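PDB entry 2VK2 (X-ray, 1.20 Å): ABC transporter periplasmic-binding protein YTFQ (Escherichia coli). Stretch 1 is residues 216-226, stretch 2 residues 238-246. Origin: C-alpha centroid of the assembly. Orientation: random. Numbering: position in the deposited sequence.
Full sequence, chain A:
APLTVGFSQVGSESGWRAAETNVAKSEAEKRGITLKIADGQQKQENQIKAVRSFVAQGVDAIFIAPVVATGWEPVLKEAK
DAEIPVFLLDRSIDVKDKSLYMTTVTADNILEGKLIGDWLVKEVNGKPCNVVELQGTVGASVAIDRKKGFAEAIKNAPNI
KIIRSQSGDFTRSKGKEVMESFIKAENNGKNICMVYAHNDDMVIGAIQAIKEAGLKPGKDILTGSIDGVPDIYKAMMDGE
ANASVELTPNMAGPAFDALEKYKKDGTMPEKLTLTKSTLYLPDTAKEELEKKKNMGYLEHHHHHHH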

ATOM      1  N   LYS A 216      23.990   8.655   7.901  1.00 13.79           N
ATOM      2  CA  LYS A 216      23.184   8.159   9.007  1.00 13.55           C
ATOM      3  C   LYS A 216      21.701   8.268   8.670  1.00 12.99           C
ATOM      4  O   LYS A 216      21.148   9.369   8.689  1.00 12.71           O
ATOM      5  CB  LYS A 216      23.482   8.959  10.277  1.00 13.81           C
ATOM      6  CG  LYS A 216      24.921   8.855  10.760  1.00 14.59           C
ATOM      7  CD  LYS A 216      25.260   7.450  11.215  1.00 15.95           C
ATOM      8  N   PRO A 217      21.046   7.130   8.368  1.00 12.51           N
ATOM      9  CA  PRO A 217      19.607   7.202   8.128  1.00 12.29           C
ATOM     10  C   PRO A 217      18.892   7.588   9.413  1.00 12.24           C
ATOM     11  O   PRO A 217      19.306   7.167  10.497  1.00 12.01           O
ATOM     12  CB  PRO A 217      19.250   5.774   7.704  1.00 12.33           C
ATOM     13  CG  PRO A 217      20.286   4.931   8.331  1.00 12.44           C
ATOM     14  CD  PRO A 217      21.542   5.747   8.254  1.00 12.57           C
ATOM     15  N   GLY A 218      17.854   8.407   9.298  1.00 12.33           N
ATOM     16  CA  GLY A 218      17.147   8.918  10.465  1.00 12.82           C
ATOM     17  C   GLY A 218      17.698  10.234  10.991  1.00 13.42           C
ATOM     18  O   GLY A 218      17.046  10.893  11.798  1.00 12.98           O
ATOM     19  N   LYS A 219      18.892  10.617  10.534  1.00 14.41           N
ATOM     20  CA  LYS A 219      19.527  11.868  10.961  1.00 15.47           C
ATOM     21  C   LYS A 219      19.990  12.699   9.764  1.00 14.64           C
ATOM     22  O   LYS A 219      19.484  13.800   9.546  1.00 14.80           O
ATOM     23  CB  LYS A 219      20.698  11.587  11.909  1.00 16.09           C
ATOM     24  CG  LYS A 219      21.349  12.851  12.463  1.00 17.22           C
ATOM     25  CD  LYS A 219      22.228  12.557  13.663  1.00 17.59           C
ATOM     26  CE  LYS A 219      22.931  13.814  14.162  1.00 19.03           C
ATOM     27  NZ  LYS A 219      21.973  14.883  14.565  1.00 20.57           N
ATOM     28  N   ASP A 220      20.942  12.174   8.993  1.00 13.64           N
ATOM     29  CA  ASP A 220      21.420  12.858   7.786  1.00 13.17           C
ATOM     30  C   ASP A 220      20.340  12.875   6.709  1.00 12.35           C
ATOM     31  O   ASP A 220      20.159  13.876   6.016  1.00 12.37           O
ATOM     32  CB  ASP A 220      22.674  12.181   7.224  1.00 13.22           C
ATOM     33  CG  ASP A 220      23.885  12.327   8.131  1.00 14.14           C
ATOM     34  OD1 ASP A 220      24.007  13.358   8.827  1.00 15.54           O
ATOM     35  OD2 ASP A 220      24.721  11.402   8.132  1.00 14.55           O
ATOM     36  N   ILE A 221      19.645  11.750   6.563  1.00 11.00           N
ATOM     37  CA  ILE A 221      18.500  11.650   5.664  1.00 10.29           C
ATOM     38  C   ILE A 221      17.335  11.063   6.459  1.00  9.66           C
ATOM     39  O   ILE A 221      17.405   9.929   6.935  1.00  9.82           O
ATOM     40  CB  ILE A 221      18.818  10.788   4.425  1.00 10.16           C
ATOM     41  CG1 ILE A 221      19.941  11.432   3.608  1.00 10.42           C
ATOM     42  CG2 ILE A 221      17.572  10.618   3.561  1.00  9.86           C
ATOM     43  CD1 ILE A 221      20.394  10.624   2.414  1.00 10.71           C
ATOM     44  N   LEU A 222      16.281  11.860   6.621  1.00  9.25           N
ATOM     45  CA  LEU A 222      15.078  11.436   7.330  1.00  9.06           C
ATOM     46  C   LEU A 222      14.303  10.453   6.462  1.00  8.81           C
ATOM     47  O   LEU A 222      14.449  10.457   5.240  1.00  8.56           O
ATOM     48  CB  LEU A 222      14.190  12.645   7.639  1.00  9.23           C
ATOM     49  CG  LEU A 222      14.809  13.786   8.453  1.00 10.03           C
ATOM     50  CD1 LEU A 222      13.881  14.990   8.451  1.00 11.41           C
ATOM     51  CD2 LEU A 222      15.117  13.337   9.878  1.00 11.81           C
ATOM     52  N   THR A 223      13.482   9.615   7.087  1.00  8.58           N
ATOM     53  CA  THR A 223      12.614   8.704   6.344  1.00  8.70           C
ATOM     54  C   THR A 223      11.160   8.890   6.750  1.00  8.53           C
ATOM     55  O   THR A 223      10.836   9.025   7.932  1.00  8.89           O
ATOM     56  CB  THR A 223      13.007   7.218   6.533  1.00  8.88           C
ATOM     57  OG1 THR A 223      12.528   6.729   7.795  1.00  9.18           O
ATOM     58  CG2 THR A 223      14.515   7.036   6.438  1.00  9.21           C
ATOM     59  N   GLY A 224      10.289   8.905   5.745  1.00  8.16           N
ATOM     60  CA  GLY A 224       8.845   8.898   5.944  1.00  8.00           C
ATOM     61  C   GLY A 224       8.259   7.901   4.966  1.00  7.74           C
ATOM     62  O   GLY A 224       8.576   7.945   3.783  1.00  7.82           O
ATOM     63  N   SER A 225       7.431   6.987   5.455  1.00  7.69           N
ATOM     64  CA  SER A 225       6.902   5.920   4.614  1.00  7.65           C
ATOM     65  C   SER A 225       5.567   5.419   5.149  1.00  7.41           C
ATOM     66  O   SER A 225       5.061   5.933   6.142  1.00  7.46           O
ATOM     67  CB  SER A 225       7.924   4.786   4.494  1.00  7.57           C
ATOM     68  OG  SER A 225       8.304   4.293   5.767  1.00  8.40           O
ATOM     69  N   ILE A 226       4.981   4.444   4.462  1.00  7.49           N
ATOM     70  CA  ILE A 226       3.638   3.984   4.782  1.00  7.66           C
ATOM     71  C   ILE A 226       3.579   2.462   4.809  1.00  7.33           C
ATOM     72  O   ILE A 226       4.168   1.804   3.957  1.00  7.74           O
ATOM     73  CB  ILE A 226       2.626   4.528   3.742  1.00  7.60           C
ATOM     74  CG1 ILE A 226       2.582   6.062   3.788  1.00  8.05           C
ATOM     75  CG2 ILE A 226       1.230   3.957   3.979  1.00  8.36           C
ATOM     76  CD1 ILE A 226       2.070   6.705   2.519  1.00  8.69           C
ATOM     77  N   ASP A 238      16.202   1.310  16.205  1.00 10.30           N
ATOM     78  CA  ASP A 238      17.639   1.489  15.964  1.00 10.72           C
ATOM     79  C   ASP A 238      18.014   2.921  15.574  1.00 10.61           C
ATOM     80  O   ASP A 238      19.185   3.202  15.306  1.00 10.78           O
ATOM     81  CB  ASP A 238      18.123   0.526  14.870  1.00 11.00           C
ATOM     82  CG  ASP A 238      18.215  -0.909  15.348  1.00 12.15           C
ATOM     83  OD1 ASP A 238      18.292  -1.138  16.574  1.00 13.13           O
ATOM     84  OD2 ASP A 238      18.222  -1.816  14.489  1.00 14.26           O
ATOM     85  N   GLY A 239      17.031   3.819  15.536  1.00 10.61           N
ATOM     86  CA  GLY A 239      17.274   5.228  15.226  1.00 10.71           C
ATOM     87  C   GLY A 239      17.432   5.537  13.746  1.00 10.92           C
ATOM     88  O   GLY A 239      17.910   6.614  13.389  1.00 11.22           O
ATOM     89  N   GLU A 240      17.011   4.613  12.885  1.00 11.00           N
ATOM     90  CA  GLU A 240      17.294   4.711  11.453  1.00 11.38           C
ATOM     91  C   GLU A 240      16.079   5.038  10.575  1.00 10.61           C
ATOM     92  O   GLU A 240      16.230   5.206   9.367  1.00 10.95           O
ATOM     93  CB  GLU A 240      17.985   3.432  10.978  1.00 11.65           C
ATOM     94  CG  GLU A 240      19.298   3.194  11.720  1.00 12.86           C
ATOM     95  CD  GLU A 240      20.134   2.065  11.157  1.00 13.57           C
ATOM     96  OE1 GLU A 240      19.578   1.164  10.499  1.00 16.52           O
ATOM     97  OE2 GLU A 240      21.363   2.077  11.389  1.00 16.57           O
ATOM     98  N   ALA A 241      14.898   5.143  11.186  1.00  9.89           N
ATOM     99  CA  ALA A 241      13.679   5.563  10.484  1.00  9.37           C
ATOM    100  C   ALA A 241      12.896   6.534  11.364  1.00  9.27           C
ATOM    101  O   ALA A 241      12.946   6.438  12.588  1.00  9.18           O
ATOM    102  CB  ALA A 241      12.828   4.351  10.128  1.00  9.46           C
ATOM    103  N   ASN A 242      12.163   7.462  10.751  1.00  8.85           N
ATOM    104  CA  ASN A 242      11.516   8.541  11.512  1.00  8.96           C
ATOM    105  C   ASN A 242      10.002   8.500  11.622  1.00  9.01           C
ATOM    106  O   ASN A 242       9.460   8.826  12.670  1.00 10.20           O
ATOM    107  CB  ASN A 242      11.930   9.905  10.963  1.00  9.03           C
ATOM    108  CG  ASN A 242      13.414  10.105  11.007  1.00  9.07           C
ATOM    109  OD1 ASN A 242      13.976  10.502  12.032  1.00 11.25           O
ATOM    110  ND2 ASN A 242      14.068   9.807   9.910  1.00  7.50           N
ATOM    111  N   ALA A 243       9.313   8.142  10.542  1.00  8.70           N
ATOM    112  CA  ALA A 243       7.855   8.252  10.516  1.00  8.46           C
ATOM    113  C   ALA A 243       7.234   7.211   9.597  1.00  8.48           C
ATOM    114  O   ALA A 243       7.717   6.989   8.489  1.00  8.30           O
ATOM    115  CB  ALA A 243       7.452   9.656  10.070  1.00  8.52           C
ATOM    116  N   SER A 244       6.168   6.570  10.067  1.00  8.29           N
ATOM    117  CA  SER A 244       5.411   5.642   9.230  1.00  8.64           C
ATOM    118  C   SER A 244       3.928   5.675   9.559  1.00  8.97           C
ATOM    119  O   SER A 244       3.541   5.765  10.721  1.00 10.27           O
ATOM    120  CB  SER A 244       5.934   4.213   9.386  1.00  8.58           C
ATOM    121  OG  SER A 244       5.192   3.309   8.573  1.00  8.88           O
ATOM    122  N   VAL A 245       3.101   5.567   8.524  1.00  8.85           N
ATOM    123  CA  VAL A 245       1.656   5.510   8.685  1.00  8.70           C
ATOM    124  C   VAL A 245       1.201   4.056   8.621  1.00  8.87           C
ATOM    125  O   VAL A 245       1.495   3.350   7.658  1.00  8.80           O
ATOM    126  CB  VAL A 245       0.945   6.326   7.588  1.00  8.69           C
ATOM    127  CG1 VAL A 245      -0.562   6.176   7.707  1.00  8.77           C
ATOM    128  CG2 VAL A 245       1.342   7.793   7.683  1.00  9.22           C
ATOM    129  N   GLU A 246       0.477   3.617   9.645  1.00  9.12           N
ATOM    130  CA  GLU A 246      -0.029   2.252   9.696  1.00 10.07           C
ATOM    131  C   GLU A 246      -1.138   2.019   8.674  1.00  9.29           C
ATOM    132  O   GLU A 246      -2.038   2.845   8.529  1.00  9.11           O
ATOM    133  CB  GLU A 246      -0.572   1.945  11.090  1.00 10.36           C
ATOM    134  CG  GLU A 246      -1.064   0.522  11.265  1.00 12.25           C
ATOM    135  CD  GLU A 246      -1.856   0.337  12.541  1.00 13.20           C
ATOM    136  OE1 GLU A 246      -1.287  -0.185  13.518  1.00 16.95           O
ATOM    137  OE2 GLU A 246      -3.048   0.714  12.569  1.00 17.20           O
TER
HETATM  138  O   HOH W   1       9.981   5.776   7.510  1.00  9.10           O

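The two stretches meet as neighbouring parallel strands: one running through Leu222 to about Ser225 lies beside the strand 243-246, with an angle of 8° between them. Gly224 pairs with Ala243, Ser225 with Ser244 and Ile226 with Val245. Ser225 anchors the ladder with both backbone groups: its N donates to Ala243 O (3.0 Å), and its O accepts from Val245 N (3.1 Å). Ser244 CA also lies 3.1 Å from Ser225 O, a CA-H...O contact. At Thr223 the ladder is weaker: Ala243 N reaches Thr223 O at 3.1 Å, but the N-H...O angle is only 129° and the bond is weak.

The Thr223 side chain adds a better-directed bond, at 154°. Its chi1 is p (79°), which places Thr223 OG1 where Asn242 N can donate to it (3.1 Å). Thr223 OG1 is also hydrogen-bonded to water 1 (2.7 Å). That water donates to Ser225 OG (2.8 Å) and to Ala243 O (2.7 Å). Ser225 is p as well, so its OG reaches the same water. Ser244 is t, and its OG stays 4.3 Å from Ser225 OG; it bonds to a residue just outside the stretches.

Ile226 and Val245 lie on the other face, with Ala243. With Ile226 at m, t and Val245 at t, Ile226 CG1 comes to 4.1 Å from Val245 CB, an apolar contact.

Asn242 points toward stretch 1, with chi1 m, and its side chain fills the space beside Gly218, Leu222 and Thr223. Its amide is probably turned over in the model, so its individual contacts are left open.

Before the strands, Pro217 CG packs on Glu240 CB (3.8 Å), and Glu240 CA makes a CA-H...O contact with Pro217 O (3.3 Å). Glu240 is m, t, and its OE1 is bonded elsewhere in the structure. Gly218 has positive phi. An ideal CB there would sit 2.3 Å from Gly239 O, a clash, so the close approach suits glycine.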